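Local structure of chromosome partition protein Smc (Pyrococcus yayanosii, 5XEI) at residues P156-I169 / E394-I406. The protein probably binds and hydrolyses ATP through its head domain, part of an SMC homodimer that binds DNA and is thought to condense and partition chromosomes. Numbering follows the deposited sequence.
Sequences PLERRQLIDEISGI and ENPEDPFSGGLEI
R160 meets the 399-402 turn with CG anti to its backbone N (chi1 178°) and a bend at chi3 (66°) that swings the guanidinium across to the carbonyls there. NE donates to G402 O at 2.8 Å, the oxygen lying in the guanidinium plane and the donor almost in line with the C=O; F400 O sits over one face, too poorly angled for a bond. A methionine in place of R160 would probably leave G402 O without this donor and the loop at G402, just after the 3-10 turn 399-401, less firmly tied to the helix. L157 CD2 reaches the same carbonyl oxygen, 3.4 Å from G402 O. The CA atoms come closest between L157 and G403, 3.5 Å apart; with no side chain, G403 lays its CA against the peptide joining P156 and L157. Next along, L404 N gives a weak bond to P156 O. In the head domain of this SMC protein, helix 156-167, just before the long coiled-coil helix 170-246, crosses the second strand of a hairpin, the axes of the helix and of 404-406 being 105° apart; strand 388-393 is the antiparallel partner. E394, in the hairpin loop, receives G403 N on OE1 from above its carboxylate plane, while OE2 lies 3.0 Å from P156 CB. On the buried side, L404 CD2 meets I163 CG1 at 3.6 Å, the two side chains crossing at about a right angle. R159 NH2 reaches L404 O weakly at its guanidinium edge, whereas NH1 is held more firmly by F151 O. Beyond the helix, after the Schellman motif at G168, I169 CD1 approaches F400 CE1 obliquely at 3.3 Å; D164 OD1, from the helix's last turn, stands at the edge of that ring, which also meets F365 of helix 321-383 and makes a cation-pi contact with K361.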
ATOM      1  N   PRO A 156       6.683 -24.762   5.456  1.00 68.66           N
ATOM      2  CA  PRO A 156       6.319 -24.370   4.083  1.00 67.12           C
ATOM      3  C   PRO A 156       5.899 -22.918   4.022  1.00 66.68           C
ATOM      4  O   PRO A 156       6.398 -22.160   3.175  1.00 63.79           O
ATOM      5  CB  PRO A 156       5.161 -25.312   3.725  1.00 59.05           C
ATOM      6  CG  PRO A 156       5.181 -26.371   4.742  1.00 66.41           C
ATOM      7  CD  PRO A 156       5.749 -25.762   5.992  1.00 64.04           C
ATOM      8  N   LEU A 157       5.001 -22.507   4.927  1.00 69.69           N
ATOM      9  CA  LEU A 157       4.588 -21.111   4.992  1.00 62.98           C
ATOM     10  C   LEU A 157       5.784 -20.181   5.103  1.00 62.31           C
ATOM     11  O   LEU A 157       5.761 -19.095   4.536  1.00 67.23           O
ATOM     12  CB  LEU A 157       3.610 -20.885   6.147  1.00 56.48           C
ATOM     13  CG  LEU A 157       2.176 -20.603   5.669  1.00 59.67           C
ATOM     14  CD1 LEU A 157       1.138 -20.597   6.792  1.00 52.39           C
ATOM     15  CD2 LEU A 157       2.122 -19.298   4.903  1.00 66.37           C
ATOM     16  N   GLU A 158       6.855 -20.594   5.790  1.00 65.42           N
ATOM     17  CA  GLU A 158       8.049 -19.747   5.881  1.00 65.87           C
ATOM     18  C   GLU A 158       8.864 -19.710   4.581  1.00 64.25           C
ATOM     19  O   GLU A 158       9.681 -18.799   4.391  1.00 53.32           O
ATOM     20  CB  GLU A 158       8.930 -20.229   7.041  1.00 68.73           C
ATOM     21  CG  GLU A 158       8.379 -19.940   8.451  1.00 75.46           C
ATOM     22  CD  GLU A 158       9.250 -20.532   9.575  1.00 81.81           C
ATOM     23  OE1 GLU A 158       8.744 -20.682  10.714  1.00 75.90           O
ATOM     24  OE2 GLU A 158      10.429 -20.863   9.307  1.00 85.98           O
ATOM     25  N   ARG A 159       8.663 -20.679   3.685  1.00 67.37           N
ATOM     26  CA  ARG A 159       9.450 -20.789   2.464  1.00 62.40           C
ATOM     27  C   ARG A 159       8.913 -19.920   1.322  1.00 62.11           C
ATOM     28  O   ARG A 159       9.703 -19.371   0.539  1.00 56.35           O
ATOM     29  CB  ARG A 159       9.506 -22.261   2.047  1.00 58.16           C
ATOM     30  CG  ARG A 159      10.732 -22.651   1.254  1.00 56.25           C
ATOM     31  CD  ARG A 159      10.925 -24.178   1.228  1.00 67.00           C
ATOM     32  NE  ARG A 159      11.558 -24.722   2.438  1.00 68.71           N
ATOM     33  CZ  ARG A 159      10.967 -25.527   3.321  1.00 65.08           C
ATOM     34  NH1 ARG A 159      11.659 -25.948   4.374  1.00 63.82           N
ATOM     35  NH2 ARG A 159       9.700 -25.919   3.153  1.00 61.65           N
ATOM     36  N   ARG A 160       7.588 -19.745   1.238  1.00 66.15           N
ATOM     37  CA  ARG A 160       6.973 -18.998   0.139  1.00 60.20           C
ATOM     38  C   ARG A 160       7.513 -17.584   0.030  1.00 57.80           C
ATOM     39  O   ARG A 160       7.814 -17.111  -1.073  1.00 56.09           O
ATOM     40  CB  ARG A 160       5.456 -18.940   0.327  1.00 60.42           C
ATOM     41  CG  ARG A 160       4.715 -18.132  -0.741  1.00 58.35           C
ATOM     42  CD  ARG A 160       3.224 -18.159  -0.490  1.00 62.25           C
ATOM     43  NE  ARG A 160       2.846 -17.462   0.745  1.00 61.89           N
ATOM     44  CZ  ARG A 160       3.155 -16.197   1.021  1.00 65.59           C
ATOM     45  NH1 ARG A 160       3.825 -15.449   0.146  1.00 56.74           N
ATOM     46  NH2 ARG A 160       2.783 -15.656   2.177  1.00 74.72           N
ATOM     47  N   GLN A 161       7.608 -16.888   1.167  1.00 53.03           N
ATOM     48  CA  GLN A 161       7.915 -15.461   1.192  1.00 52.29           C
ATOM     49  C   GLN A 161       9.144 -15.109   0.374  1.00 54.06           C
ATOM     50  O   GLN A 161       9.202 -14.041  -0.242  1.00 50.61           O
ATOM     51  CB  GLN A 161       8.117 -15.009   2.628  1.00 51.23           C
ATOM     52  CG  GLN A 161       6.870 -15.095   3.455  1.00 77.13           C
ATOM     53  CD  GLN A 161       6.361 -16.508   3.615  1.00 94.88           C
ATOM     54  OE1 GLN A 161       6.946 -17.452   3.073  1.00103.35           O
ATOM     55  NE2 GLN A 161       5.230 -16.662   4.311  1.00 82.30           N
ATOM     56  N   LEU A 162      10.147 -15.982   0.366  1.00 53.01           N
ATOM     57  CA  LEU A 162      11.302 -15.704  -0.468  1.00 51.80           C
ATOM     58  C   LEU A 162      10.942 -15.767  -1.947  1.00 44.77           C
ATOM     59  O   LEU A 162      11.473 -14.990  -2.748  1.00 41.01           O
ATOM     60  CB  LEU A 162      12.441 -16.661  -0.137  1.00 50.20           C
ATOM     61  CG  LEU A 162      13.631 -16.431  -1.058  1.00 47.95           C
ATOM     62  CD1 LEU A 162      14.889 -16.549  -0.294  1.00 57.02           C
ATOM     63  CD2 LEU A 162      13.634 -17.454  -2.157  1.00 59.16           C
ATOM     64  N   ILE A 163      10.049 -16.677  -2.335  1.00 47.08           N
ATOM     65  CA  ILE A 163       9.587 -16.678  -3.725  1.00 49.39           C
ATOM     66  C   ILE A 163       8.887 -15.360  -4.066  1.00 45.08           C
ATOM     67  O   ILE A 163       9.060 -14.833  -5.176  1.00 41.63           O
ATOM     68  CB  ILE A 163       8.694 -17.904  -4.014  1.00 44.53           C
ATOM     69  CG1 ILE A 163       9.448 -19.189  -3.697  1.00 50.64           C
ATOM     70  CG2 ILE A 163       8.329 -17.969  -5.489  1.00 42.94           C
ATOM     71  CD1 ILE A 163      10.730 -19.350  -4.499  1.00 40.99           C
ATOM     72  N   ASP A 164       8.101 -14.795  -3.127  1.00 41.17           N
ATOM     73  CA  ASP A 164       7.487 -13.482  -3.368  1.00 43.51           C
ATOM     74  C   ASP A 164       8.529 -12.441  -3.733  1.00 44.12           C
ATOM     75  O   ASP A 164       8.423 -11.759  -4.763  1.00 45.74           O
ATOM     76  CB  ASP A 164       6.700 -12.970  -2.152  1.00 48.77           C
ATOM     77  CG  ASP A 164       5.584 -13.910  -1.711  1.00 57.55           C
ATOM     78  OD1 ASP A 164       5.067 -14.670  -2.557  1.00 65.71           O
ATOM     79  OD2 ASP A 164       5.188 -13.863  -0.519  1.00 59.03           O
ATOM     80  N   GLU A 165       9.528 -12.281  -2.865  1.00 43.32           N
ATOM     81  CA  GLU A 165      10.666 -11.420  -3.165  1.00 42.95           C
ATOM     82  C   GLU A 165      11.222 -11.672  -4.569  1.00 44.80           C
ATOM     83  O   GLU A 165      11.310 -10.752  -5.391  1.00 42.19           O
ATOM     84  CB  GLU A 165      11.732 -11.632  -2.097  1.00 46.92           C
ATOM     85  CG  GLU A 165      11.293 -11.141  -0.714  1.00 60.50           C
ATOM     86  CD  GLU A 165      12.425 -11.131   0.300  1.00 68.14           C
ATOM     87  OE1 GLU A 165      12.167 -11.416   1.493  1.00 71.40           O
ATOM     88  OE2 GLU A 165      13.572 -10.852  -0.113  1.00 72.22           O
ATOM     89  N   ILE A 166      11.577 -12.922  -4.875  1.00 39.88           N
ATOM     90  CA  ILE A 166      12.252 -13.199  -6.138  1.00 44.71           C
ATOM     91  C   ILE A 166      11.359 -12.824  -7.318  1.00 43.75           C
ATOM     92  O   ILE A 166      11.812 -12.240  -8.310  1.00 40.11           O
ATOM     93  CB  ILE A 166      12.687 -14.676  -6.208  1.00 46.12           C
ATOM     94  CG1 ILE A 166      13.619 -15.048  -5.049  1.00 45.24           C
ATOM     95  CG2 ILE A 166      13.343 -14.958  -7.534  1.00 44.64           C
ATOM     96  CD1 ILE A 166      14.649 -14.001  -4.722  1.00 50.90           C
ATOM     97  N   SER A 167      10.075 -13.170  -7.228  1.00 40.15           N
ATOM     98  CA  SER A 167       9.168 -12.902  -8.331  1.00 44.02           C
ATOM     99  C   SER A 167       8.943 -11.415  -8.525  1.00 46.51           C
ATOM    100  O   SER A 167       8.613 -10.993  -9.639  1.00 48.05           O
ATOM    101  CB  SER A 167       7.833 -13.621  -8.111  1.00 43.22           C
ATOM    102  OG  SER A 167       7.260 -13.282  -6.868  1.00 50.49           O
ATOM    103  N   GLY A 168       9.141 -10.615  -7.482  1.00 48.69           N
ATOM    104  CA  GLY A 168       9.030  -9.179  -7.617  1.00 50.16           C
ATOM    105  C   GLY A 168       7.616  -8.650  -7.626  1.00 56.20           C
ATOM    106  O   GLY A 168       7.361  -7.598  -8.220  1.00 60.17           O
ATOM    107  N   ILE A 169       6.682  -9.342  -6.968  1.00 54.83           N
ATOM    108  CA  ILE A 169       5.295  -8.890  -6.907  1.00 54.55           C
ATOM    109  C   ILE A 169       5.097  -7.607  -6.107  1.00 53.24           C
ATOM    110  O   ILE A 169       3.979  -7.078  -6.077  1.00 56.48           O
ATOM    111  CB  ILE A 169       4.403  -9.986  -6.296  1.00 51.49           C
ATOM    112  CG1 ILE A 169       4.944 -10.384  -4.916  1.00 48.62           C
ATOM    113  CG2 ILE A 169       4.278 -11.166  -7.250  1.00 48.02           C
ATOM    114  CD1 ILE A 169       4.057 -11.339  -4.145  1.00 44.40           C
ATOM    115  N   GLU A 394       0.970 -25.081  -1.739  1.00 60.61           N
ATOM    116  CA  GLU A 394      -0.071 -25.568  -0.843  1.00 60.43           C
ATOM    117  C   GLU A 394      -1.447 -25.094  -1.289  1.00 60.32           C
ATOM    118  O   GLU A 394      -2.392 -25.883  -1.352  1.00 58.17           O
ATOM    119  CB  GLU A 394       0.223 -25.122   0.589  1.00 61.59           C
ATOM    120  CG  GLU A 394       1.505 -25.746   1.141  1.00 66.33           C
ATOM    121  CD  GLU A 394       1.631 -25.623   2.652  1.00 72.25           C
ATOM    122  OE1 GLU A 394       0.984 -24.711   3.239  1.00 67.31           O
ATOM    123  OE2 GLU A 394       2.381 -26.444   3.240  1.00 69.37           O
ATOM    124  N   ASN A 395      -1.591 -23.809  -1.600  1.00 62.51           N
ATOM    125  CA  ASN A 395      -2.884 -23.274  -2.011  1.00 61.43           C
ATOM    126  C   ASN A 395      -2.776 -22.837  -3.461  1.00 59.45           C
ATOM    127  O   ASN A 395      -2.441 -21.677  -3.751  1.00 60.83           O
ATOM    128  CB  ASN A 395      -3.335 -22.126  -1.118  1.00 62.10           C
ATOM    129  CG  ASN A 395      -4.813 -21.832  -1.275  1.00 69.28           C
ATOM    130  OD1 ASN A 395      -5.252 -21.256  -2.279  1.00 67.64           O
ATOM    131  ND2 ASN A 395      -5.597 -22.264  -0.298  1.00 67.08           N
ATOM    132  N   PRO A 396      -3.067 -23.730  -4.405  1.00 60.87           N
ATOM    133  CA  PRO A 396      -2.926 -23.372  -5.824  1.00 58.06           C
ATOM    134  C   PRO A 396      -3.815 -22.220  -6.237  1.00 64.86           C
ATOM    135  O   PRO A 396      -3.500 -21.529  -7.214  1.00 63.42           O
ATOM    136  CB  PRO A 396      -3.313 -24.663  -6.551  1.00 51.56           C
ATOM    137  CG  PRO A 396      -3.159 -25.754  -5.505  1.00 57.34           C
ATOM    138  CD  PRO A 396      -3.563 -25.100  -4.223  1.00 59.62           C
ATOM    139  N   GLU A 397      -4.903 -21.969  -5.514  1.00 63.04           N
ATOM    140  CA  GLU A 397      -5.802 -20.910  -5.938  1.00 67.85           C
ATOM    141  C   GLU A 397      -5.426 -19.559  -5.343  1.00 68.82           C
ATOM    142  O   GLU A 397      -5.440 -18.543  -6.043  1.00 68.53           O
ATOM    143  CB  GLU A 397      -7.237 -21.269  -5.570  1.00 71.48           C
ATOM    144  CG  GLU A 397      -8.156 -21.170  -6.758  1.00 70.47           C
ATOM    145  CD  GLU A 397      -9.579 -21.515  -6.407  1.00 77.16           C
ATOM    146  OE1 GLU A 397     -10.157 -20.865  -5.506  1.00 71.88           O
ATOM    147  OE2 GLU A 397     -10.122 -22.433  -7.047  1.00 82.04           O
ATOM    148  N   ASP A 398      -5.112 -19.516  -4.050  1.00 68.14           N
ATOM    149  CA  ASP A 398      -4.633 -18.298  -3.406  1.00 66.05           C
ATOM    150  C   ASP A 398      -3.232 -18.604  -2.888  1.00 65.38           C
ATOM    151  O   ASP A 398      -3.050 -18.912  -1.703  1.00 65.89           O
ATOM    152  CB  ASP A 398      -5.578 -17.824  -2.303  1.00 68.48           C
ATOM    153  CG  ASP A 398      -7.022 -17.648  -2.798  1.00 83.69           C
ATOM    154  OD1 ASP A 398      -7.601 -16.566  -2.546  1.00 80.30           O
ATOM    155  OD2 ASP A 398      -7.578 -18.587  -3.423  1.00 84.54           O
ATOM    156  N   PRO A 399      -2.219 -18.514  -3.752  1.00 58.34           N
ATOM    157  CA  PRO A 399      -0.884 -18.925  -3.322  1.00 56.55           C
ATOM    158  C   PRO A 399      -0.387 -18.115  -2.157  1.00 55.45           C
ATOM    159  O   PRO A 399       0.380 -18.634  -1.345  1.00 59.38           O
ATOM    160  CB  PRO A 399      -0.014 -18.689  -4.566  1.00 59.03           C
ATOM    161  CG  PRO A 399      -0.947 -18.241  -5.650  1.00 57.33           C
ATOM    162  CD  PRO A 399      -2.161 -17.712  -4.980  1.00 60.98           C
ATOM    163  N   PHE A 400      -0.818 -16.863  -2.035  1.00 58.67           N
ATOM    164  CA  PHE A 400      -0.245 -15.966  -1.041  1.00 61.11           C
ATOM    165  C   PHE A 400      -0.744 -16.237   0.363  1.00 57.29           C
ATOM    166  O   PHE A 400      -0.282 -15.586   1.302  1.00 57.11           O
ATOM    167  CB  PHE A 400      -0.533 -14.517  -1.406  1.00 54.49           C
ATOM    168  CG  PHE A 400      -0.094 -14.160  -2.775  1.00 51.36           C
ATOM    169  CD1 PHE A 400       1.246 -13.956  -3.045  1.00 47.05           C
ATOM    170  CD2 PHE A 400      -1.020 -14.041  -3.795  1.00 46.18           C
ATOM    171  CE1 PHE A 400       1.654 -13.625  -4.304  1.00 51.06           C
ATOM    172  CE2 PHE A 400      -0.624 -13.715  -5.068  1.00 47.73           C
ATOM    173  CZ  PHE A 400       0.716 -13.505  -5.330  1.00 53.68           C
ATOM    174  N   SER A 401      -1.676 -17.163   0.534  1.00 58.22           N
ATOM    175  CA  SER A 401      -2.080 -17.582   1.865  1.00 60.14           C
ATOM    176  C   SER A 401      -1.678 -19.019   2.139  1.00 58.79           C
ATOM    177  O   SER A 401      -2.066 -19.586   3.163  1.00 67.18           O
ATOM    178  CB  SER A 401      -3.586 -17.379   2.052  1.00 60.16           C
ATOM    179  OG  SER A 401      -4.311 -17.955   0.986  1.00 72.46           O
ATOM    180  N   GLY A 402      -0.888 -19.618   1.256  1.00 55.98           N
ATOM    181  CA  GLY A 402      -0.386 -20.955   1.451  1.00 64.49           C
ATOM    182  C   GLY A 402       1.117 -20.975   1.674  1.00 59.78           C
ATOM    183  O   GLY A 402       1.818 -19.975   1.555  1.00 54.83           O
ATOM    184  N   GLY A 403       1.602 -22.153   2.029  1.00 54.35           N
ATOM    185  CA  GLY A 403       3.009 -22.390   2.124  1.00 54.45           C
ATOM    186  C   GLY A 403       3.553 -22.963   0.836  1.00 58.39           C
ATOM    187  O   GLY A 403       2.913 -22.928  -0.221  1.00 61.26           O
ATOM    188  N   LEU A 404       4.741 -23.535   0.941  1.00 60.13           N
ATOM    189  CA  LEU A 404       5.419 -24.102  -0.216  1.00 58.47           C
ATOM    190  C   LEU A 404       6.376 -25.167   0.301  1.00 58.26           C
ATOM    191  O   LEU A 404       7.313 -24.849   1.036  1.00 60.27           O
ATOM    192  CB  LEU A 404       6.150 -23.011  -0.986  1.00 54.31           C
ATOM    193  CG  LEU A 404       7.221 -23.437  -1.987  1.00 60.93           C
ATOM    194  CD1 LEU A 404       6.564 -23.938  -3.265  1.00 56.27           C
ATOM    195  CD2 LEU A 404       8.175 -22.284  -2.272  1.00 54.94           C
ATOM    196  N   GLU A 405       6.140 -26.421  -0.059  1.00 53.99           N
ATOM    197  CA  GLU A 405       6.956 -27.494   0.466  1.00 55.69           C
ATOM    198  C   GLU A 405       7.804 -28.107  -0.632  1.00 53.56           C
ATOM    199  O   GLU A 405       7.605 -27.847  -1.821  1.00 51.15           O
ATOM    200  CB  GLU A 405       6.093 -28.566   1.118  1.00 61.56           C
ATOM    201  CG  GLU A 405       6.863 -29.362   2.151  1.00 64.64           C
ATOM    202  CD  GLU A 405       5.943 -29.874   3.209  1.00 80.91           C
ATOM    203  OE1 GLU A 405       4.787 -29.385   3.259  1.00 80.54           O
ATOM    204  OE2 GLU A 405       6.365 -30.752   3.988  1.00 87.97           O
ATOM    205  N   ILE A 406       8.753 -28.939  -0.198  1.00 57.74           N
ATOM    206  CA  ILE A 406       9.665 -29.662  -1.073  1.00 52.41           C
ATOM    207  C   ILE A 406       9.536 -31.157  -0.824  1.00 55.96           C
ATOM    208  O   ILE A 406       9.349 -31.594   0.319  1.00 54.00           O
ATOM    209  CB  ILE A 406      11.117 -29.231  -0.838  1.00 46.34           C
ATOM    210  CG1 ILE A 406      11.237 -27.729  -0.926  1.00 50.68           C
ATOM    211  CG2 ILE A 406      12.013 -29.846  -1.869  1.00 50.67           C
ATOM    212  CD1 ILE A 406      12.653 -27.267  -0.738  1.00 48.16           C
TER